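Local atomic coordinates of ABC transporter binding protein AcbH (Actinoplanes, PDB entry 3OO8), a protein that binds beta-D-galactopyranose as the extracellular solute receptor of a bacterial ABC transporter. Residues G344-A347 with P348-D352; Q354-S357 with V358-G362. The protein carries 2 engineered substitutions. All blocks are in the same frame, centred on the assembly; numbering follows the deposited sequence.

Contact 1 of 2, residues G344-A347 with P348-D352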
ATOM      1  N   GLY A 344     -13.049  -5.691  13.182  1.00 25.23           N
ATOM      2  CA  GLY A 344     -13.875  -4.932  14.116  1.00 26.00           C
ATOM      3  C   GLY A 344     -13.128  -3.901  14.939  1.00 25.97           C
ATOM      4  O   GLY A 344     -13.667  -3.331  15.898  1.00 28.75           O
ATOM      5  N   LEU A 345     -11.882  -3.631  14.581  1.00 22.39           N
ATOM      6  CA  LEU A 345     -11.171  -2.628  15.342  1.00 16.95           C
ATOM      7  C   LEU A 345     -11.432  -1.222  14.818  1.00 16.46           C
ATOM      8  O   LEU A 345     -11.096  -0.909  13.678  1.00 16.39           O
ATOM      9  CB  LEU A 345      -9.667  -2.941  15.379  1.00 17.63           C
ATOM     10  CG  LEU A 345      -8.878  -1.771  15.958  1.00 15.34           C
ATOM     11  CD1 LEU A 345      -9.246  -1.468  17.418  1.00 15.02           C
ATOM     12  CD2 LEU A 345      -7.374  -2.020  15.824  1.00 16.71           C
ATOM     13  N   ILE A 346     -12.075  -0.394  15.648  1.00 13.41           N
ATOM     14  CA  ILE A 346     -12.198   1.059  15.418  1.00 14.14           C
ATOM     15  C   ILE A 346     -11.612   1.675  16.673  1.00 14.33           C
ATOM     16  O   ILE A 346     -12.277   1.743  17.719  1.00 14.64           O
ATOM     17  CB  ILE A 346     -13.689   1.487  15.279  1.00 13.71           C
ATOM     18  CG1 ILE A 346     -14.306   0.707  14.127  1.00 19.99           C
ATOM     19  CG2 ILE A 346     -13.821   2.982  14.954  1.00 16.14           C
ATOM     20  CD1 ILE A 346     -13.813   1.224  12.785  1.00 24.62           C
ATOM     21  N   ALA A 347     -10.344   2.044  16.607  1.00 14.11           N
ATOM     22  CA  ALA A 347      -9.645   2.592  17.771  1.00 15.88           C
ATOM     23  C   ALA A 347     -10.207   3.946  18.188  1.00 16.00           C
ATOM     24  O   ALA A 347     -10.681   4.731  17.347  1.00 17.06           O
ATOM     25  CB  ALA A 347      -8.140   2.702  17.477  1.00 17.40           C
ATOM     26  N   PRO A 348     -10.142   4.243  19.498  1.00 17.34           N
ATOM     27  CA  PRO A 348     -10.752   5.470  20.017  1.00 17.80           C
ATOM     28  C   PRO A 348     -10.081   6.718  19.502  1.00 17.21           C
ATOM     29  O   PRO A 348     -10.630   7.811  19.587  1.00 19.37           O
ATOM     30  CB  PRO A 348     -10.560   5.368  21.537  1.00 18.48           C
ATOM     31  CG  PRO A 348      -9.648   4.197  21.771  1.00 23.51           C
ATOM     32  CD  PRO A 348      -9.705   3.321  20.561  1.00 18.24           C
ATOM     33  N   THR A 349      -8.880   6.561  18.965  1.00 14.22           N
ATOM     34  CA  THR A 349      -8.155   7.706  18.435  1.00 12.98           C
ATOM     35  C   THR A 349      -8.381   7.948  16.931  1.00 14.44           C
ATOM     36  O   THR A 349      -7.922   8.954  16.403  1.00 15.60           O
ATOM     37  CB  THR A 349      -6.629   7.537  18.654  1.00 18.49           C
ATOM     38  OG1 THR A 349      -6.227   6.257  18.153  1.00 14.54           O
ATOM     39  CG2 THR A 349      -6.256   7.625  20.135  1.00 16.74           C
ATOM     40  N   TYR A 350      -9.047   7.033  16.234  1.00 14.04           N
ATOM     41  CA  TYR A 350      -9.210   7.226  14.792  1.00 14.95           C
ATOM     42  C   TYR A 350     -10.029   8.480  14.420  1.00 14.59           C
ATOM     43  O   TYR A 350     -11.034   8.786  15.066  1.00 15.89           O
ATOM     44  CB  TYR A 350      -9.919   6.052  14.144  1.00 15.00           C
ATOM     45  CG  TYR A 350      -9.151   4.749  14.016  1.00 14.22           C
ATOM     46  CD1 TYR A 350      -7.767   4.683  14.179  1.00 13.13           C
ATOM     47  CD2 TYR A 350      -9.823   3.621  13.605  1.00 11.07           C
ATOM     48  CE1 TYR A 350      -7.083   3.459  14.029  1.00 14.13           C
ATOM     49  CE2 TYR A 350      -9.162   2.397  13.427  1.00 10.86           C
ATOM     50  CZ  TYR A 350      -7.793   2.343  13.631  1.00 12.54           C
ATOM     51  OH  TYR A 350      -7.166   1.134  13.488  1.00 13.44           O
ATOM     52  N   ASN A 351      -9.585   9.182  13.383  1.00 14.24           N
ATOM     53  CA  ASN A 351     -10.387  10.215  12.733  1.00 13.75           C
ATOM     54  C   ASN A 351     -11.348   9.620  11.667  1.00 15.91           C
ATOM     55  O   ASN A 351     -11.393   8.398  11.440  1.00 13.08           O
ATOM     56  CB  ASN A 351      -9.483  11.292  12.134  1.00 14.25           C
ATOM     57  CG  ASN A 351      -8.524  10.731  11.108  1.00 13.18           C
ATOM     58  OD1 ASN A 351      -8.912   9.890  10.308  1.00 14.56           O
ATOM     59  ND2 ASN A 351      -7.273  11.196  11.125  1.00 15.79           N
ATOM     60  N   ASP A 352     -12.132  10.475  11.021  1.00 13.25           N
ATOM     61  CA  ASP A 352     -13.155   9.995  10.113  1.00 15.33           C
ATOM     62  C   ASP A 352     -12.560   9.272   8.898  1.00 13.36           C
ATOM     63  O   ASP A 352     -13.144   8.294   8.420  1.00 16.72           O
ATOM     64  CB  ASP A 352     -14.059  11.157   9.679  1.00 15.93           C
ATOM     65  CG  ASP A 352     -15.040  11.558  10.767  1.00 23.43           C
ATOM     66  OD1 ASP A 352     -15.275  10.736  11.686  1.00 24.10           O
ATOM     67  OD2 ASP A 352     -15.576  12.686  10.685  1.00 28.25           O
TER
HETATM   68  O   HOH W   1      -8.546  -0.944  12.591  1.00 12.83           O
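Pro348 and Thr349 are the middle residues of a tight turn that brings Tyr350 back to Ala347. Thr349 OG1 passes 4.1 Å from Ala347 CB. Tyr350 closes the turn: its backbone N donates to Ala347 O over 3.0 Å, nearly straight at the hydrogen but from well above the carbonyl plane. The backbone angles of Pro348 (phi/psi -66/-17°) and Thr349 (-93/-8°) make it a type I beta turn. This turn lies in the loop between strand 339-340 and helix 352-363 of a class 2 solute-binding fold. With CG anti to its own carbonyl carbon, the Tyr350 ring folds back under the preceding residues. Ala347 CB sits over the ring face in a CH-pi contact, 3.8 Å from the centroid, and Ala347 N lies over the same ring, offset toward the rim. Ile346 CG2 approaches Tyr350 CD2 at 4.3 Å, while the Leu345 side chain crosses the tyrosine about perpendicularly, its CD2 near OH. A water in the ring plane joins Tyr350 OH (2.7 Å) to Leu345 O (2.8 Å), and the hydroxyl is also hydrogen-bonded to Gly340 N. With an alanine here, the Ala347 methyl would probably lose the ring it lies over, and Gly340 N and the water their hydroxyl partner. Asn351 then takes the N-cap position, its OD1 hydrogen-bonded to Gln354 N in the first turn of the helix that Asp352 begins.

Contact 2 of 2, residues Q354-S357 with V358-G362. With SO4 (sulfate ion), chain B.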
ATOM      1  N   GLN A 354      -9.711   7.648   8.830  1.00 11.77           N
ATOM      2  CA  GLN A 354      -9.328   6.294   9.310  1.00 11.91           C
ATOM      3  C   GLN A 354     -10.526   5.366   9.444  1.00 13.81           C
ATOM      4  O   GLN A 354     -10.458   4.205   9.048  1.00 11.06           O
ATOM      5  CB  GLN A 354      -8.587   6.377  10.643  1.00  9.83           C
ATOM      6  CG  GLN A 354      -7.146   6.892  10.470  1.00 10.76           C
ATOM      7  CD  GLN A 354      -6.489   7.195  11.812  1.00 12.01           C
ATOM      8  OE1 GLN A 354      -6.947   8.091  12.559  1.00 13.68           O
ATOM      9  NE2 GLN A 354      -5.416   6.463  12.135  1.00 10.84           N
ATOM     10  N   LYS A 355     -11.617   5.849  10.035  1.00 13.19           N
ATOM     11  CA  LYS A 355     -12.778   4.998  10.153  1.00 12.17           C
ATOM     12  C   LYS A 355     -13.245   4.493   8.784  1.00 12.23           C
ATOM     13  O   LYS A 355     -13.552   3.326   8.633  1.00 13.39           O
ATOM     14  CB  LYS A 355     -13.901   5.758  10.853  1.00 13.33           C
ATOM     15  CG  LYS A 355     -13.534   6.023  12.300  1.00 13.27           C
ATOM     16  CD  LYS A 355     -14.603   6.894  12.946  1.00 18.81           C
ATOM     17  CE  LYS A 355     -14.361   7.044  14.443  1.00 24.07           C
ATOM     18  NZ  LYS A 355     -15.415   7.903  15.051  1.00 27.04           N
ATOM     19  N   LYS A 356     -13.301   5.377   7.791  1.00 10.46           N
ATOM     20  CA  LYS A 356     -13.713   4.935   6.473  1.00 13.00           C
ATOM     21  C   LYS A 356     -12.661   3.996   5.847  1.00 12.05           C
ATOM     22  O   LYS A 356     -13.007   3.036   5.153  1.00 11.94           O
ATOM     23  CB  LYS A 356     -13.971   6.145   5.588  1.00 11.99           C
ATOM     24  CG  LYS A 356     -14.640   5.758   4.283  1.00 16.17           C
ATOM     25  CD  LYS A 356     -15.108   7.006   3.529  1.00 16.37           C
ATOM     26  CE  LYS A 356     -15.753   6.610   2.208  1.00 20.84           C
ATOM     27  NZ  LYS A 356     -16.996   5.824   2.394  1.00 25.85           N
ATOM     28  N   SER A 357     -11.395   4.253   6.149  1.00 12.96           N
ATOM     29  CA  SER A 357     -10.308   3.418   5.610  1.00  9.32           C
ATOM     30  C   SER A 357     -10.448   1.969   6.091  1.00 11.79           C
ATOM     31  O   SER A 357     -10.313   1.026   5.300  1.00 11.42           O
ATOM     32  CB  SER A 357      -8.943   3.976   6.039  1.00  9.13           C
ATOM     33  OG  SER A 357      -8.719   5.294   5.499  1.00 11.65           O
ATOM     34  N   VAL A 358     -10.774   1.803   7.374  1.00 11.69           N
ATOM     35  CA  VAL A 358     -10.957   0.451   7.946  1.00 11.73           C
ATOM     36  C   VAL A 358     -12.089  -0.242   7.205  1.00 12.12           C
ATOM     37  O   VAL A 358     -12.000  -1.418   6.860  1.00 15.21           O
ATOM     38  CB  VAL A 358     -11.373   0.555   9.466  1.00 16.21           C
ATOM     39  CG1 VAL A 358     -12.002  -0.775  10.007  1.00 19.29           C
ATOM     40  CG2 VAL A 358     -10.179   0.973  10.286  1.00 17.76           C
ATOM     41  N   ALA A 359     -13.187   0.481   7.009  1.00 13.58           N
ATOM     42  CA  ALA A 359     -14.342  -0.096   6.355  1.00 13.04           C
ATOM     43  C   ALA A 359     -14.043  -0.500   4.911  1.00 12.81           C
ATOM     44  O   ALA A 359     -14.325  -1.628   4.508  1.00 14.70           O
ATOM     45  CB  ALA A 359     -15.500   0.888   6.394  1.00 14.44           C
ATOM     46  N   GLU A 360     -13.410   0.403   4.156  1.00 11.76           N
ATOM     47  CA  GLU A 360     -13.179   0.147   2.736  1.00 12.13           C
ATOM     48  C   GLU A 360     -12.053  -0.857   2.506  1.00 11.66           C
ATOM     49  O   GLU A 360     -12.155  -1.729   1.650  1.00 13.76           O
ATOM     50  CB  GLU A 360     -12.941   1.450   1.969  1.00 13.01           C
ATOM     51  CG  GLU A 360     -14.210   2.315   1.953  1.00 13.49           C
ATOM     52  CD  GLU A 360     -15.392   1.614   1.308  1.00 17.24           C
ATOM     53  OE1 GLU A 360     -15.200   0.835   0.332  1.00 13.24           O
ATOM     54  OE2 GLU A 360     -16.530   1.867   1.758  1.00 16.80           O
ATOM     55  N   ILE A 361     -10.971  -0.769   3.277  1.00 10.32           N
ATOM     56  CA  ILE A 361      -9.965  -1.814   3.156  1.00 12.21           C
ATOM     57  C   ILE A 361     -10.482  -3.205   3.566  1.00 10.87           C
ATOM     58  O   ILE A 361     -10.170  -4.228   2.934  1.00 11.97           O
ATOM     59  CB  ILE A 361      -8.690  -1.460   3.952  1.00 10.61           C
ATOM     60  CG1 ILE A 361      -8.087  -0.177   3.391  1.00  9.85           C
ATOM     61  CG2 ILE A 361      -7.712  -2.644   3.886  1.00 11.73           C
ATOM     62  CD1 ILE A 361      -6.957   0.421   4.298  1.00 10.75           C
ATOM     63  N   GLY A 362     -11.327  -3.238   4.585  1.00 13.52           N
ATOM     64  CA  GLY A 362     -11.873  -4.526   5.047  1.00 15.67           C
ATOM     65  C   GLY A 362     -12.800  -5.232   4.069  1.00 15.12           C
ATOM     66  O   GLY A 362     -12.937  -6.462   4.116  1.00 16.42           O
TER
HETATM   67  S   SO4 B 405     -19.075   8.824   4.137  1.00 58.41           S
HETATM   68  O1  SO4 B 405     -18.415   8.957   2.843  1.00 60.27           O
HETATM   69  O2  SO4 B 405     -20.513   8.723   3.904  1.00 59.24           O
HETATM   70  O3  SO4 B 405     -18.794   9.994   4.970  1.00 62.59           O
HETATM   71  O4  SO4 B 405     -18.599   7.632   4.836  1.00 60.72           O
HETATM   72  O   HOH W   2     -17.292   3.371   3.763  1.00 28.58           O
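Residues 354-357 and 358-362 are successive turns of helix 352-363, joined by four i to i+4 backbone hydrogen bonds. Val358 N donates to Gln354 O (2.9 Å), Glu360 N to Lys356 O (2.8 Å) and Ile361 N to Ser357 O (2.8 Å); the bond from Ala359 N to Lys355 O is longer, 3.3 Å. The Val358 and Ile361 side chains lie alongside the carbonyl oxygens one turn back, as helix geometry puts them: Val358 CG2 is 3.5 Å from Gln354 O, and Ile361 CG1, anti to its own carbonyl carbon (chi1 -61°), is 3.2 Å from Ser357 O. Ser357 OG turns back to Ile353 O, and the Gln354 amide is hydrogen-bonded to Asp338 O. On this inner side Ser357 and Ile361 rest on Val339 and on Pro141 of strand 134-147, with Ile361 about 9 Å, side chain to side chain, from the galactose-binding Trp142. One turn apart, Lys356 and Glu360 lie side by side and point the same way. The lysine chain is extended until a bend at chi4 (65°), leaving NZ 4.0 Å from Glu360 OE2, too far for a salt bridge. A water spans the gap, accepting from Lys356 NZ and donating to Glu360 OE2. Lys356 NZ also makes weak hydrogen bonds to a sulfate, probably from the crystallisation liquor. The lysine charge thus probably faces a carboxylate reached through a water and a weakly bound sulfate, while Glu360 has its direct partner in Lys363, so direct attraction between Lys356 and Glu360 is likely to be modest.

In the fold
Contact 1 comes first along the chain, in the loop that leaves strand 339-340, and contact 2 follows within helix 352-363, which that loop leads into. Their centres are 9 Å apart, on the same side of the chain's centre, and they touch: Tyr350 CE2 meets Val358 CG2 at 3.6 Å, and Ile346 CD1 meets Val358 CG1 at 3.9 Å. The loop thus folds back along the helix it precedes, while Leu345, Ala347 and Tyr350 also touch helix 325-332. Residues 354-362 lie deeper, against strands 134-147, 279-282 and 339-340 of the mixed sheet. Strand 134-147 carries Trp142, so contact 2 lies near one residue of the galactose site, against the strand that carries it, whereas contact 1 lies away from the site.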